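Local coordinates for protein gamma-glutamyltransferase 1 Threonine peptidase. MEROPS family T03 (PDB 7D9E) that probably transfers gamma-glutamyl groups to acceptors such as amines, a transpeptidation used for theanine synthesis, as a threonine peptidase of the Ntn (N-terminal-nucleophile) type, at residues Arg250-Leu262 with Ala265-Ile279. Residues are numbered along the deposited sequence; the frame is centred on the assembly and turned at random.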
ATOM      1  N   ARG A 250      11.219   5.534  11.113  1.00 21.51           N
ATOM      2  CA  ARG A 250      11.326   4.310  11.892  1.00 21.83           C
ATOM      3  C   ARG A 250      12.421   3.435  11.305  1.00 22.36           C
ATOM      4  O   ARG A 250      12.781   3.562  10.129  1.00 21.73           O
ATOM      5  CB  ARG A 250      10.011   3.509  11.877  1.00 21.57           C
ATOM      6  CG  ARG A 250       8.751   4.341  12.177  1.00 21.41           C
ATOM      7  CD  ARG A 250       7.549   3.440  12.208  1.00 22.71           C
ATOM      8  NE  ARG A 250       6.273   4.088  12.540  1.00 21.35           N
ATOM      9  CZ  ARG A 250       5.827   4.325  13.767  1.00 21.42           C
ATOM     10  NH1 ARG A 250       6.537   3.985  14.828  1.00 24.56           N
ATOM     11  NH2 ARG A 250       4.638   4.893  13.917  1.00 22.32           N
ATOM     12  N   GLU A 251      12.915   2.508  12.111  1.00 23.41           N
ATOM     13  CA  GLU A 251      13.814   1.495  11.561  1.00 22.30           C
ATOM     14  C   GLU A 251      13.032   0.543  10.660  1.00 22.92           C
ATOM     15  O   GLU A 251      11.987   0.026  11.065  1.00 23.43           O
ATOM     16  CB  GLU A 251      14.525   0.726  12.668  1.00 27.04           C
ATOM     17  CG  GLU A 251      15.515   1.602  13.439  1.00 32.02           C
ATOM     18  CD  GLU A 251      16.669   2.069  12.566  1.00 46.85           C
ATOM     19  OE1 GLU A 251      17.214   1.253  11.793  1.00 49.33           O
ATOM     20  OE2 GLU A 251      16.988   3.273  12.624  1.00 51.55           O
ATOM     21  N   PRO A 252      13.473   0.316   9.429  1.00 23.44           N
ATOM     22  CA  PRO A 252      12.743  -0.622   8.572  1.00 22.29           C
ATOM     23  C   PRO A 252      12.868  -2.036   9.097  1.00 20.31           C
ATOM     24  O   PRO A 252      13.822  -2.372   9.805  1.00 23.67           O
ATOM     25  CB  PRO A 252      13.401  -0.457   7.193  1.00 26.89           C
ATOM     26  CG  PRO A 252      14.740   0.104   7.475  1.00 27.15           C
ATOM     27  CD  PRO A 252      14.588   0.971   8.718  1.00 25.70           C
ATOM     28  N   MET A 253      11.863  -2.849   8.776  1.00 21.15           N
ATOM     29  CA  MET A 253      11.962  -4.287   9.000  1.00 21.29           C
ATOM     30  C   MET A 253      13.057  -4.842   8.097  1.00 23.55           C
ATOM     31  O   MET A 253      13.103  -4.519   6.910  1.00 21.62           O
ATOM     32  CB  MET A 253      10.636  -4.965   8.665  1.00 20.84           C
ATOM     33  CG  MET A 253      10.725  -6.477   8.613  1.00 28.24           C
ATOM     34  SD  MET A 253      11.049  -7.256  10.206  1.00 41.20           S
ATOM     35  CE  MET A 253       9.713  -6.476  11.105  1.00 29.69           C
ATOM     36  N   ARG A 254      13.957  -5.648   8.665  1.00 20.91           N
ATOM     37  CA  ARG A 254      15.021  -6.305   7.914  1.00 23.04           C
ATOM     38  C   ARG A 254      14.846  -7.813   7.983  1.00 22.91           C
ATOM     39  O   ARG A 254      14.757  -8.385   9.073  1.00 24.29           O
ATOM     40  CB  ARG A 254      16.388  -5.922   8.485  1.00 24.41           C
ATOM     41  CG  ARG A 254      17.533  -6.717   7.883  1.00 27.15           C
ATOM     42  CD  ARG A 254      18.888  -6.408   8.493  1.00 30.13           C
ATOM     43  NE  ARG A 254      19.869  -7.338   7.965  1.00 30.67           N
ATOM     44  CZ  ARG A 254      21.156  -7.066   7.763  1.00 35.13           C
ATOM     45  NH1 ARG A 254      21.647  -5.865   8.042  1.00 42.92           N
ATOM     46  NH2 ARG A 254      21.953  -8.006   7.269  1.00 38.45           N
ATOM     47  N   ILE A 255      14.869  -8.450   6.814  1.00 21.40           N
ATOM     48  CA  ILE A 255      14.696  -9.888   6.654  1.00 19.81           C
ATOM     49  C   ILE A 255      15.843 -10.395   5.782  1.00 22.77           C
ATOM     50  O   ILE A 255      16.032  -9.926   4.654  1.00 24.09           O
ATOM     51  CB  ILE A 255      13.330 -10.196   6.008  1.00 19.77           C
ATOM     52  CG1 ILE A 255      12.193  -9.645   6.874  1.00 24.71           C
ATOM     53  CG2 ILE A 255      13.174 -11.719   5.740  1.00 22.13           C
ATOM     54  CD1 ILE A 255      10.932  -9.385   6.089  1.00 23.26           C
ATOM     55  N   ASP A 256      16.599 -11.360   6.290  1.00 22.72           N
ATOM     56  CA  ASP A 256      17.723 -11.919   5.557  1.00 25.41           C
ATOM     57  C   ASP A 256      17.424 -13.345   5.122  1.00 22.65           C
ATOM     58  O   ASP A 256      16.955 -14.156   5.923  1.00 26.68           O
ATOM     59  CB  ASP A 256      18.956 -11.914   6.456  1.00 26.95           C
ATOM     60  CG  ASP A 256      19.538 -10.523   6.639  1.00 32.25           C
ATOM     61  OD1 ASP A 256      20.377 -10.112   5.819  1.00 45.62           O
ATOM     62  OD2 ASP A 256      19.133  -9.841   7.595  1.00 46.14           O
ATOM     63  N   TRP A 257      17.729 -13.659   3.866  1.00 22.87           N
ATOM     64  CA  TRP A 257      17.643 -15.050   3.435  1.00 23.48           C
ATOM     65  C   TRP A 257      18.514 -15.216   2.196  1.00 28.05           C
ATOM     66  O   TRP A 257      18.591 -14.308   1.364  1.00 27.07           O
ATOM     67  CB  TRP A 257      16.182 -15.437   3.127  1.00 28.27           C
ATOM     68  CG  TRP A 257      15.697 -15.097   1.766  1.00 26.52           C
ATOM     69  CD1 TRP A 257      15.476 -15.986   0.756  1.00 30.15           C
ATOM     70  CD2 TRP A 257      15.401 -13.804   1.226  1.00 24.22           C
ATOM     71  NE1 TRP A 257      15.050 -15.333  -0.358  1.00 26.69           N
ATOM     72  CE2 TRP A 257      14.995 -13.992  -0.104  1.00 26.38           C
ATOM     73  CE3 TRP A 257      15.420 -12.506   1.744  1.00 24.38           C
ATOM     74  CZ2 TRP A 257      14.630 -12.934  -0.935  1.00 25.46           C
ATOM     75  CZ3 TRP A 257      15.070 -11.458   0.921  1.00 28.31           C
ATOM     76  CH2 TRP A 257      14.672 -11.678  -0.410  1.00 26.65           C
ATOM     77  N   GLN A 258      19.195 -16.361   2.115  1.00 30.11           N
ATOM     78  CA  GLN A 258      19.983 -16.730   0.931  1.00 35.67           C
ATOM     79  C   GLN A 258      20.957 -15.625   0.509  1.00 30.65           C
ATOM     80  O   GLN A 258      21.243 -15.445  -0.680  1.00 36.84           O
ATOM     81  CB  GLN A 258      19.081 -17.139  -0.242  1.00 41.47           C
ATOM     82  CG  GLN A 258      18.237 -18.387   0.015  1.00 43.79           C
ATOM     83  CD  GLN A 258      19.079 -19.637   0.203  1.00 53.88           C
ATOM     84  N   GLY A 259      21.498 -14.888   1.477  1.00 30.88           N
ATOM     85  CA  GLY A 259      22.440 -13.828   1.192  1.00 30.65           C
ATOM     86  C   GLY A 259      21.824 -12.508   0.783  1.00 33.56           C
ATOM     87  O   GLY A 259      22.565 -11.548   0.544  1.00 30.12           O
ATOM     88  N   ASN A 260      20.506 -12.435   0.672  1.00 26.06           N
ATOM     89  CA  ASN A 260      19.798 -11.204   0.350  1.00 24.93           C
ATOM     90  C   ASN A 260      19.265 -10.557   1.618  1.00 25.78           C
ATOM     91  O   ASN A 260      18.999 -11.235   2.612  1.00 24.56           O
ATOM     92  CB  ASN A 260      18.612 -11.491  -0.564  1.00 25.07           C
ATOM     93  CG  ASN A 260      18.977 -12.321  -1.741  1.00 27.31           C
ATOM     94  OD1 ASN A 260      19.684 -11.858  -2.638  1.00 29.56           O
ATOM     95  ND2 ASN A 260      18.549 -13.583  -1.730  1.00 31.64           N
ATOM     96  N   THR A 261      19.111  -9.237   1.572  1.00 23.02           N
ATOM     97  CA  THR A 261      18.541  -8.485   2.679  1.00 23.32           C
ATOM     98  C   THR A 261      17.351  -7.693   2.160  1.00 23.19           C
ATOM     99  O   THR A 261      17.519  -6.816   1.305  1.00 23.38           O
ATOM    100  CB  THR A 261      19.569  -7.537   3.300  1.00 25.43           C
ATOM    101  OG1 THR A 261      20.688  -8.309   3.752  1.00 28.55           O
ATOM    102  CG2 THR A 261      18.934  -6.779   4.462  1.00 26.93           C
ATOM    103  N   LEU A 262      16.158  -8.028   2.652  1.00 21.29           N
ATOM    104  CA  LEU A 262      14.929  -7.320   2.324  1.00 18.53           C
ATOM    105  C   LEU A 262      14.644  -6.282   3.404  1.00 19.72           C
ATOM    106  O   LEU A 262      14.591  -6.616   4.588  1.00 22.51           O
ATOM    107  CB  LEU A 262      13.746  -8.295   2.252  1.00 20.07           C
ATOM    108  CG  LEU A 262      12.310  -7.757   2.236  1.00 21.90           C
ATOM    109  CD1 LEU A 262      12.036  -6.827   1.060  1.00 20.90           C
ATOM    110  CD2 LEU A 262      11.327  -8.940   2.281  1.00 21.72           C
ATOM    111  N   ALA A 265       8.297  -2.582   5.336  1.00 18.37           N
ATOM    112  CA  ALA A 265       7.590  -1.718   6.269  1.00 16.72           C
ATOM    113  C   ALA A 265       7.436  -2.387   7.624  1.00 19.54           C
ATOM    114  O   ALA A 265       6.890  -3.488   7.701  1.00 19.50           O
ATOM    115  CB  ALA A 265       6.204  -1.406   5.701  1.00 20.13           C
ATOM    116  N   PRO A 266       7.873  -1.739   8.706  1.00 17.21           N
ATOM    117  CA  PRO A 266       7.593  -2.222  10.060  1.00 18.44           C
ATOM    118  C   PRO A 266       6.215  -1.724  10.494  1.00 18.15           C
ATOM    119  O   PRO A 266       5.502  -1.059   9.744  1.00 18.20           O
ATOM    120  CB  PRO A 266       8.696  -1.548  10.857  1.00 20.24           C
ATOM    121  CG  PRO A 266       8.799  -0.169  10.181  1.00 19.00           C
ATOM    122  CD  PRO A 266       8.594  -0.446   8.720  1.00 17.38           C
ATOM    123  N   LEU A 267       5.847  -2.065  11.727  1.00 19.09           N
ATOM    124  CA  LEU A 267       4.616  -1.545  12.291  1.00 19.72           C
ATOM    125  C   LEU A 267       4.613  -0.024  12.179  1.00 18.32           C
ATOM    126  O   LEU A 267       5.648   0.614  12.396  1.00 19.00           O
ATOM    127  CB  LEU A 267       4.505  -1.965  13.756  1.00 20.85           C
ATOM    128  CG  LEU A 267       4.179  -3.437  13.997  1.00 22.78           C
ATOM    129  CD1 LEU A 267       4.260  -3.730  15.478  1.00 27.38           C
ATOM    130  CD2 LEU A 267       2.798  -3.791  13.468  1.00 25.18           C
ATOM    131  N   PRO A 268       3.470   0.595  11.855  1.00 17.91           N
ATOM    132  CA  PRO A 268       2.111   0.056  11.806  1.00 18.63           C
ATOM    133  C   PRO A 268       1.711  -0.708  10.549  1.00 18.44           C
ATOM    134  O   PRO A 268       0.522  -1.007  10.399  1.00 19.45           O
ATOM    135  CB  PRO A 268       1.260   1.322  11.948  1.00 18.68           C
ATOM    136  CG  PRO A 268       2.047   2.336  11.222  1.00 18.42           C
ATOM    137  CD  PRO A 268       3.482   2.055  11.615  1.00 20.54           C
ATOM    138  N   SER A 269       2.654  -1.038   9.675  1.00 17.04           N
ATOM    139  CA  SER A 269       2.393  -2.052   8.666  1.00 17.46           C
ATOM    140  C   SER A 269       2.534  -3.433   9.274  1.00 20.03           C
ATOM    141  O   SER A 269       3.488  -3.711  10.013  1.00 19.80           O
ATOM    142  CB  SER A 269       3.333  -1.945   7.474  1.00 20.11           C
ATOM    143  OG  SER A 269       2.903  -2.918   6.513  1.00 19.77           O
ATOM    144  N   SER A 270       1.591  -4.306   8.941  1.00 16.87           N
ATOM    145  CA  SER A 270       1.680  -5.727   9.229  1.00 16.26           C
ATOM    146  C   SER A 270       2.540  -6.463   8.207  1.00 18.37           C
ATOM    147  O   SER A 270       2.850  -7.634   8.428  1.00 18.13           O
ATOM    148  CB  SER A 270       0.271  -6.332   9.230  1.00 19.72           C
ATOM    149  OG  SER A 270      -0.347  -6.251   7.942  1.00 18.24           O
ATOM    150  N   GLY A 271       2.971  -5.785   7.139  1.00 16.95           N
ATOM    151  CA  GLY A 271       3.641  -6.481   6.053  1.00 17.33           C
ATOM    152  C   GLY A 271       5.043  -6.938   6.396  1.00 18.68           C
ATOM    153  O   GLY A 271       5.499  -7.984   5.905  1.00 20.66           O
ATOM    154  N   GLY A 272       5.757  -6.181   7.217  1.00 19.15           N
ATOM    155  CA  GLY A 272       7.107  -6.599   7.582  1.00 21.55           C
ATOM    156  C   GLY A 272       7.110  -7.897   8.365  1.00 21.19           C
ATOM    157  O   GLY A 272       7.871  -8.833   8.052  1.00 21.73           O
ATOM    158  N   ILE A 273       6.296  -7.951   9.423  1.00 20.03           N
ATOM    159  CA  ILE A 273       6.164  -9.165  10.213  1.00 18.43           C
ATOM    160  C   ILE A 273       5.641 -10.298   9.346  1.00 17.15           C
ATOM    161  O   ILE A 273       6.169 -11.422   9.391  1.00 20.23           O
ATOM    162  CB  ILE A 273       5.284  -8.902  11.449  1.00 19.72           C
ATOM    163  CG1 ILE A 273       6.037  -7.961  12.401  1.00 24.67           C
ATOM    164  CG2 ILE A 273       4.889 -10.205  12.143  1.00 22.81           C
ATOM    165  CD1 ILE A 273       5.171  -7.381  13.489  1.00 30.71           C
ATOM    166  N   ALA A 274       4.617 -10.021   8.533  1.00 16.69           N
ATOM    167  CA  ALA A 274       4.092 -11.053   7.646  1.00 16.60           C
ATOM    168  C   ALA A 274       5.173 -11.599   6.725  1.00 19.35           C
ATOM    169  O   ALA A 274       5.318 -12.817   6.594  1.00 19.36           O
ATOM    170  CB  ALA A 274       2.915 -10.523   6.836  1.00 18.81           C
ATOM    171  N   LEU A 275       5.928 -10.720   6.053  1.00 17.48           N
ATOM    172  CA  LEU A 275       6.968 -11.204   5.146  1.00 16.99           C
ATOM    173  C   LEU A 275       8.063 -11.959   5.889  1.00 16.89           C
ATOM    174  O   LEU A 275       8.578 -12.957   5.381  1.00 19.34           O
ATOM    175  CB  LEU A 275       7.551 -10.056   4.315  1.00 17.33           C
ATOM    176  CG  LEU A 275       6.608  -9.601   3.199  1.00 16.95           C
ATOM    177  CD1 LEU A 275       6.969  -8.229   2.694  1.00 18.09           C
ATOM    178  CD2 LEU A 275       6.640 -10.602   2.060  1.00 20.54           C
ATOM    179  N   ALA A 276       8.440 -11.501   7.091  1.00 16.67           N
ATOM    180  CA  ALA A 276       9.444 -12.241   7.855  1.00 18.88           C
ATOM    181  C   ALA A 276       8.957 -13.660   8.126  1.00 19.92           C
ATOM    182  O   ALA A 276       9.714 -14.631   7.977  1.00 21.72           O
ATOM    183  CB  ALA A 276       9.736 -11.504   9.163  1.00 20.00           C
ATOM    184  N   GLN A 277       7.656 -13.797   8.428  1.00 18.89           N
ATOM    185  CA  GLN A 277       7.087 -15.113   8.691  1.00 19.17           C
ATOM    186  C   GLN A 277       6.913 -15.920   7.410  1.00 20.34           C
ATOM    187  O   GLN A 277       7.207 -17.125   7.387  1.00 20.38           O
ATOM    188  CB  GLN A 277       5.753 -14.968   9.418  1.00 19.22           C
ATOM    189  CG  GLN A 277       5.916 -14.425  10.838  1.00 18.57           C
ATOM    190  CD  GLN A 277       4.607 -14.355  11.587  1.00 19.09           C
ATOM    191  OE1 GLN A 277       3.537 -14.515  11.016  1.00 23.07           O
ATOM    192  NE2 GLN A 277       4.681 -14.096  12.888  1.00 21.30           N
ATOM    193  N   LEU A 278       6.409 -15.285   6.345  1.00 18.68           N
ATOM    194  CA  LEU A 278       6.188 -16.004   5.088  1.00 16.96           C
ATOM    195  C   LEU A 278       7.502 -16.537   4.534  1.00 18.42           C
ATOM    196  O   LEU A 278       7.611 -17.719   4.164  1.00 18.75           O
ATOM    197  CB  LEU A 278       5.521 -15.090   4.066  1.00 16.83           C
ATOM    198  CG  LEU A 278       4.060 -14.744   4.349  1.00 18.05           C
ATOM    199  CD1 LEU A 278       3.715 -13.456   3.602  1.00 17.85           C
ATOM    200  CD2 LEU A 278       3.076 -15.844   4.004  1.00 18.81           C
ATOM    201  N   ILE A 279       8.518 -15.673   4.464  1.00 18.58           N
ATOM    202  CA  ILE A 279       9.817 -16.082   3.936  1.00 18.63           C
ATOM    203  C   ILE A 279      10.476 -17.094   4.860  1.00 20.94           C
ATOM    204  O   ILE A 279      10.999 -18.126   4.417  1.00 22.37           O
ATOM    205  CB  ILE A 279      10.709 -14.848   3.701  1.00 19.75           C
ATOM    206  CG1 ILE A 279      10.114 -13.986   2.587  1.00 19.44           C
ATOM    207  CG2 ILE A 279      12.141 -15.253   3.415  1.00 21.73           C
ATOM    208  CD1 ILE A 279      10.730 -12.609   2.491  1.00 22.25           C
TER
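Strand 253-257 and helix 271-279 run almost parallel, 10° between their directions and 8.6 Å apart at closest approach, as a helix packed on a beta hairpin of the Ntn-type fold. The hairpin is closed by a type I' turn from Trp257 to Asn260, and its second strand leads through Ala265 to Pro268 into the helix. No hydrogen bond joins the two segments; the interface is van der Waals contact, mostly of apolar side chains. Ile255 is central: its CD1 lies 3.4 Å from Ala276 N, while CG1 meets Ala276 CB. Met253 turns inward with CG anti to the backbone N (chi1 169°), then bends, which brings CG to 3.7 Å from Gly272 O and CE against Ile273. Gly272 suits this spot, since a CB there would clash with both Met253 CB and Ala265 O. Near the turn, Ile279 splits its branches: CD1 packs on Leu262 CD2 at 3.7 Å, and CG2 sits over one face of the Trp257 indole, 4.2 Å from the five-membered-ring centroid and 23° off its normal, a CH-pi contact. At the other end Arg250, extended from CG to NE, touches Pro266 CG with its CB and crosses Pro268 obliquely, NE near Pro268 CD. Leu267 O lies over one face of its guanidinium, 3.5 Å from Arg250 NE, and the group's salt bridge goes to Asp92 on strand 87-93. Losing this side chain to an alanine is likely to leave Asp92 without its charged mate and take the cover from Pro268 CD. Pro268, which follows a cis peptide bond, has its side chain about 9 Å from the bound 6-diazenyl-5-oxo-L-norleucine at nearest atoms. Ser269, before the turn into the helix, makes a capping bond: its OG accepts from Gly271 N at 2.9 Å.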